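Local atomic coordinates of citrate lyase subunit beta-like protein (Mycobacterium tuberculosis H37Rv, PDB entry 6AS5), a protein that is a magnesium-dependent lyase of the HpcH/HpaI aldolase family and may play a role in fatty acid biosynthesis. Residues Val70-Ala75 / Met97-Glu102. Residues are numbered along the deposited sequence; the frame is centred on the assembly and turned at random.
Sequences VVRINA and MLPKAE. With AAE (acetoacetic acid), chain F; COA (coenzyme A), chain E.
R72 and M97 lie side by side at the centre of this contact, where strands 69-72 and 95-98 run parallel as neighbouring staves of a TIM barrel, joined through helix 79-88 as a beta-alpha-beta unit. M97 brackets R72 with two backbone hydrogen bonds: its N-H donates to V71 O at 2.9 Å, and its O accepts from I73 N at 3.0 Å. R72 CA adds a CA-H...O contact to that same M97 O.

Packing is tight from here to the strand ends. R72 CG and M97 CG both stand anti to their backbone N (chi1 -174° for R72), and the two chains cross obliquely inside the barrel, R72 CD resting 3.7 Å from M97 SD. I40 and L118 of strands 38-42 and 114-119 hem in R72. Just past the strands, CD and CG of P99 press on I73 O, with CD 3.0 Å from it, and A75 CB comes within 3.5 Å of P99 O.

The contact loosens at A75 and K100, both partly exposed, whose CB atoms are 4.2 Å apart. K100 turns its amine to E44 and the magnesium ligand D146.

The bend at chi3 (83°) swings the R72 guanidinium toward the ligands. NH1 donates to acetoacetate O8 in the guanidinium plane, at 2.7 Å but weakly, being strongly bent (129°), and coenzyme A C2P lies over one face, 3.6 Å from NH2. NE forms a salt bridge with D42. The apolar M97 flank and the acidic D42 probably help to hold R72 against the bound acetoacetate, consistent with its assignment as a substrate-binding residue, and the N-H donated by NH1 would probably polarise the ketone.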
ATOM      1  N   VAL A  70       2.599 -27.431 -12.646  1.00 16.83           N
ATOM      2  CA  VAL A  70       2.534 -26.173 -13.383  1.00 23.66           C
ATOM      3  C   VAL A  70       3.893 -25.938 -14.000  1.00 18.52           C
ATOM      4  O   VAL A  70       4.895 -26.286 -13.395  1.00 18.67           O
ATOM      5  CB  VAL A  70       2.244 -25.013 -12.427  1.00 14.32           C
ATOM      6  CG1 VAL A  70       2.360 -23.652 -13.158  1.00 17.43           C
ATOM      7  CG2 VAL A  70       0.873 -25.200 -11.807  1.00 16.27           C
ATOM      8  N   VAL A  71       3.932 -25.358 -15.196  1.00 21.18           N
ATOM      9  CA  VAL A  71       5.204 -25.057 -15.844  1.00 23.83           C
ATOM     10  C   VAL A  71       5.411 -23.557 -15.941  1.00 20.56           C
ATOM     11  O   VAL A  71       4.652 -22.869 -16.622  1.00 26.60           O
ATOM     12  CB  VAL A  71       5.286 -25.634 -17.279  1.00 18.64           C
ATOM     13  CG1 VAL A  71       6.614 -25.253 -17.920  1.00 18.21           C
ATOM     14  CG2 VAL A  71       5.108 -27.153 -17.276  1.00 18.75           C
ATOM     15  N   ARG A  72       6.432 -23.040 -15.272  1.00 17.32           N
ATOM     16  CA  ARG A  72       6.778 -21.630 -15.438  1.00 22.79           C
ATOM     17  C   ARG A  72       7.522 -21.423 -16.750  1.00 26.30           C
ATOM     18  O   ARG A  72       8.653 -21.895 -16.920  1.00 28.35           O
ATOM     19  CB  ARG A  72       7.615 -21.086 -14.274  1.00 21.51           C
ATOM     20  CG  ARG A  72       7.856 -19.568 -14.390  1.00 16.42           C
ATOM     21  CD  ARG A  72       8.407 -18.951 -13.108  1.00 20.85           C
ATOM     22  NE  ARG A  72       9.847 -19.126 -13.037  1.00 21.52           N
ATOM     23  CZ  ARG A  72      10.669 -18.418 -12.267  1.00 27.60           C
ATOM     24  NH1 ARG A  72      10.211 -17.454 -11.469  1.00 19.70           N
ATOM     25  NH2 ARG A  72      11.970 -18.679 -12.308  1.00 27.42           N
ATOM     26  N   ILE A  73       6.876 -20.740 -17.690  1.00 19.41           N
ATOM     27  CA  ILE A  73       7.502 -20.458 -18.967  1.00 20.79           C
ATOM     28  C   ILE A  73       8.256 -19.138 -18.864  1.00 20.88           C
ATOM     29  O   ILE A  73       8.381 -18.578 -17.781  1.00 25.83           O
ATOM     30  CB  ILE A  73       6.468 -20.404 -20.116  1.00 26.19           C
ATOM     31  CG1 ILE A  73       5.476 -19.254 -19.920  1.00 21.89           C
ATOM     32  CG2 ILE A  73       5.717 -21.724 -20.231  1.00 23.75           C
ATOM     33  CD1 ILE A  73       4.348 -19.264 -20.955  1.00 20.01           C
ATOM     34  N   ASN A  74       8.777 -18.658 -19.983  1.00 19.54           N
ATOM     35  CA  ASN A  74       9.442 -17.361 -20.025  1.00 23.14           C
ATOM     36  C   ASN A  74       8.464 -16.204 -20.305  1.00 24.94           C
ATOM     37  O   ASN A  74       7.307 -16.427 -20.654  1.00 27.07           O
ATOM     38  CB  ASN A  74      10.608 -17.384 -21.028  1.00 30.36           C
ATOM     39  CG  ASN A  74      11.794 -18.217 -20.528  1.00 35.08           C
ATOM     40  OD1 ASN A  74      12.588 -17.762 -19.695  1.00 37.27           O
ATOM     41  ND2 ASN A  74      11.911 -19.445 -21.030  1.00 33.53           N
ATOM     42  N   ALA A  75       8.929 -14.972 -20.137  1.00 28.37           N
ATOM     43  CA  ALA A  75       8.047 -13.808 -20.203  1.00 20.71           C
ATOM     44  C   ALA A  75       7.586 -13.514 -21.636  1.00 16.80           C
ATOM     45  O   ALA A  75       8.227 -13.932 -22.593  1.00 19.75           O
ATOM     46  CB  ALA A  75       8.739 -12.596 -19.608  1.00 18.60           C
ATOM     47  N   MET A  97       2.907 -20.856 -15.575  1.00 17.86           N
ATOM     48  CA  MET A  97       3.148 -19.644 -14.809  1.00 16.73           C
ATOM     49  C   MET A  97       3.856 -18.646 -15.696  1.00 17.86           C
ATOM     50  O   MET A  97       4.787 -19.012 -16.412  1.00 18.69           O
ATOM     51  CB  MET A  97       4.011 -19.936 -13.584  1.00 16.98           C
ATOM     52  CG  MET A  97       4.366 -18.687 -12.769  1.00 16.06           C
ATOM     53  SD  MET A  97       5.252 -19.092 -11.243  1.00 25.32           S
ATOM     54  CE  MET A  97       3.949 -19.815 -10.245  1.00 21.62           C
ATOM     55  N   LEU A  98       3.420 -17.388 -15.648  1.00 23.90           N
ATOM     56  CA  LEU A  98       3.992 -16.349 -16.501  1.00 17.24           C
ATOM     57  C   LEU A  98       4.849 -15.381 -15.687  1.00 18.48           C
ATOM     58  O   LEU A  98       4.353 -14.627 -14.835  1.00 13.24           O
ATOM     59  CB  LEU A  98       2.902 -15.599 -17.273  1.00 17.80           C
ATOM     60  CG  LEU A  98       3.336 -14.346 -18.052  1.00 15.57           C
ATOM     61  CD1 LEU A  98       4.329 -14.714 -19.126  1.00 15.47           C
ATOM     62  CD2 LEU A  98       2.139 -13.645 -18.677  1.00 20.60           C
ATOM     63  N   PRO A  99       6.156 -15.398 -15.947  1.00 13.52           N
ATOM     64  CA  PRO A  99       7.018 -14.517 -15.160  1.00 20.80           C
ATOM     65  C   PRO A  99       6.902 -13.073 -15.655  1.00 23.25           C
ATOM     66  O   PRO A  99       6.618 -12.853 -16.841  1.00 26.62           O
ATOM     67  CB  PRO A  99       8.411 -15.086 -15.422  1.00 21.95           C
ATOM     68  CG  PRO A  99       8.316 -15.669 -16.803  1.00 22.65           C
ATOM     69  CD  PRO A  99       6.894 -16.143 -16.986  1.00 10.48           C
ATOM     70  N   LYS A 100       7.090 -12.117 -14.752  1.00 18.90           N
ATOM     71  CA  LYS A 100       7.141 -10.702 -15.111  1.00 22.14           C
ATOM     72  C   LYS A 100       5.849 -10.293 -15.809  1.00 18.55           C
ATOM     73  O   LYS A 100       5.853  -9.618 -16.836  1.00 20.60           O
ATOM     74  CB  LYS A 100       8.370 -10.432 -15.986  1.00 26.83           C
ATOM     75  CG  LYS A 100       9.683 -10.713 -15.246  1.00 28.80           C
ATOM     76  CD  LYS A 100      10.886 -10.735 -16.155  1.00 36.03           C
ATOM     77  CE  LYS A 100      12.144 -11.108 -15.373  1.00 42.39           C
ATOM     78  NZ  LYS A 100      12.048 -12.441 -14.688  1.00 36.83           N
ATOM     79  N   ALA A 101       4.734 -10.733 -15.246  1.00 19.33           N
ATOM     80  CA  ALA A 101       3.444 -10.479 -15.850  1.00 17.52           C
ATOM     81  C   ALA A 101       3.155  -8.974 -15.799  1.00 17.08           C
ATOM     82  O   ALA A 101       3.182  -8.365 -14.735  1.00 18.44           O
ATOM     83  CB  ALA A 101       2.368 -11.273 -15.124  1.00 14.69           C
ATOM     84  N   GLU A 102       2.891  -8.375 -16.952  1.00 14.12           N
ATOM     85  CA  GLU A 102       2.831  -6.922 -17.034  1.00 18.90           C
ATOM     86  C   GLU A 102       1.612  -6.321 -17.707  1.00 20.01           C
ATOM     87  O   GLU A 102       1.492  -5.104 -17.752  1.00 22.18           O
ATOM     88  CB  GLU A 102       4.091  -6.382 -17.697  1.00 18.89           C
ATOM     89  CG  GLU A 102       5.288  -6.521 -16.788  1.00 25.53           C
ATOM     90  CD  GLU A 102       6.508  -5.870 -17.354  1.00 29.17           C
ATOM     91  OE1 GLU A 102       7.241  -5.242 -16.570  1.00 16.90           O
ATOM     92  OE2 GLU A 102       6.730  -5.989 -18.579  1.00 37.83           O
TER
HETATM   93  O1  AAE F 303      11.325 -12.700  -6.612  1.00 27.68           O
HETATM   94  C2  AAE F 303      11.558 -13.360  -7.664  1.00 32.37           C
HETATM   95  O3  AAE F 303      11.793 -12.750  -8.740  1.00 23.83           O
HETATM   96  C4  AAE F 303      11.578 -14.858  -7.611  1.00 37.37           C
HETATM   97  C5  AAE F 303      10.580 -15.657  -8.389  1.00 35.04           C
HETATM   98  O8  AAE F 303      10.474 -15.520  -9.593  1.00 27.07           O
HETATM   99  C9  AAE F 303       9.713 -16.647  -7.689  1.00 37.09           C
HETATM  100  N1A COA E 302      13.428 -29.952  -6.308  1.00 25.81           N
HETATM  101  C2A COA E 302      13.584 -31.263  -6.052  1.00 25.53           C
HETATM  102  N3A COA E 302      14.503 -31.712  -5.182  1.00 24.65           N
HETATM  103  C4A COA E 302      15.314 -30.843  -4.542  1.00 23.70           C
HETATM  104  C5A COA E 302      15.191 -29.474  -4.775  1.00 30.95           C
HETATM  105  C6A COA E 302      14.212 -29.046  -5.684  1.00 30.06           C
HETATM  106  N6A COA E 302      14.060 -27.575  -5.945  1.00 19.15           N
HETATM  107  N7A COA E 302      16.104 -28.837  -4.011  1.00 29.14           N
HETATM  108  C8A COA E 302      16.783 -29.777  -3.326  1.00 37.29           C
HETATM  109  N9A COA E 302      16.309 -30.990  -3.648  1.00 30.22           N
HETATM  110  C1B COA E 302      16.752 -32.255  -3.113  1.00 29.62           C
HETATM  111  C2B COA E 302      18.002 -32.755  -3.666  1.00 35.10           C
HETATM  112  O2B COA E 302      17.730 -33.572  -4.747  1.00 34.66           O
HETATM  113  C3B COA E 302      18.507 -33.575  -2.605  1.00 39.81           C
HETATM  114  O3B COA E 302      17.801 -34.765  -2.647  1.00 46.51           O
HETATM  115  P3B COA E 302      18.519 -36.091  -2.285  1.00 50.09           P
HETATM  116  O7A COA E 302      19.551 -35.818  -1.208  1.00 46.15           O
HETATM  117  O8A COA E 302      19.173 -36.630  -3.529  1.00 33.72           O
HETATM  118  O9A COA E 302      17.509 -37.087  -1.744  1.00 57.26           O
HETATM  119  C4B COA E 302      18.142 -32.851  -1.396  1.00 39.70           C
HETATM  120  O4B COA E 302      16.960 -32.100  -1.750  1.00 32.52           O
HETATM  121  C5B COA E 302      19.206 -31.963  -0.956  1.00 39.55           C
HETATM  122  O5B COA E 302      19.608 -30.950  -1.788  1.00 40.38           O
HETATM  123  P1A COA E 302      20.507 -29.792  -1.285  1.00 40.97           P
HETATM  124  O1A COA E 302      21.919 -30.272  -1.233  1.00 45.66           O
HETATM  125  O2A COA E 302      20.054 -29.330   0.070  1.00 39.73           O
HETATM  126  O3A COA E 302      20.404 -28.587  -2.256  1.00 49.80           O
HETATM  127  P2A COA E 302      21.172 -28.567  -3.626  1.00 36.26           P
HETATM  128  O4A COA E 302      22.508 -27.888  -3.473  1.00 38.47           O
HETATM  129  O5A COA E 302      21.290 -29.959  -4.155  1.00 42.80           O
HETATM  130  O6A COA E 302      20.348 -27.705  -4.616  1.00 37.60           O
HETATM  131  CBP COA E 302      19.146 -25.713  -5.282  1.00 32.50           C
HETATM  132  CCP COA E 302      19.916 -26.461  -4.197  1.00 31.70           C
HETATM  133  CDP COA E 302      19.919 -25.797  -6.601  1.00 24.77           C
HETATM  134  CEP COA E 302      18.878 -24.273  -4.901  1.00 33.62           C
HETATM  135  CAP COA E 302      17.793 -26.446  -5.386  1.00 29.65           C
HETATM  136  OAP COA E 302      17.232 -26.371  -4.124  1.00 29.48           O
HETATM  137  C9P COA E 302      16.842 -25.785  -6.357  1.00 30.42           C
HETATM  138  O9P COA E 302      16.932 -25.981  -7.569  1.00 29.82           O
HETATM  139  N8P COA E 302      15.866 -24.899  -5.795  1.00 32.54           N
HETATM  140  C7P COA E 302      14.893 -24.187  -6.632  1.00 32.61           C
HETATM  141  C6P COA E 302      15.461 -23.356  -7.744  1.00 29.41           C
HETATM  142  C5P COA E 302      14.427 -22.758  -8.663  1.00 30.72           C
HETATM  143  O5P COA E 302      13.624 -23.475  -9.269  1.00 28.40           O
HETATM  144  N4P COA E 302      14.389 -21.336  -8.824  1.00 34.70           N
HETATM  145  C3P COA E 302      13.386 -20.820  -9.701  1.00 36.42           C
HETATM  146  C2P COA E 302      12.338 -19.970  -9.016  1.00 42.60           C
HETATM  147  S1P COA E 302      12.890 -19.104  -7.549  1.00 46.73           S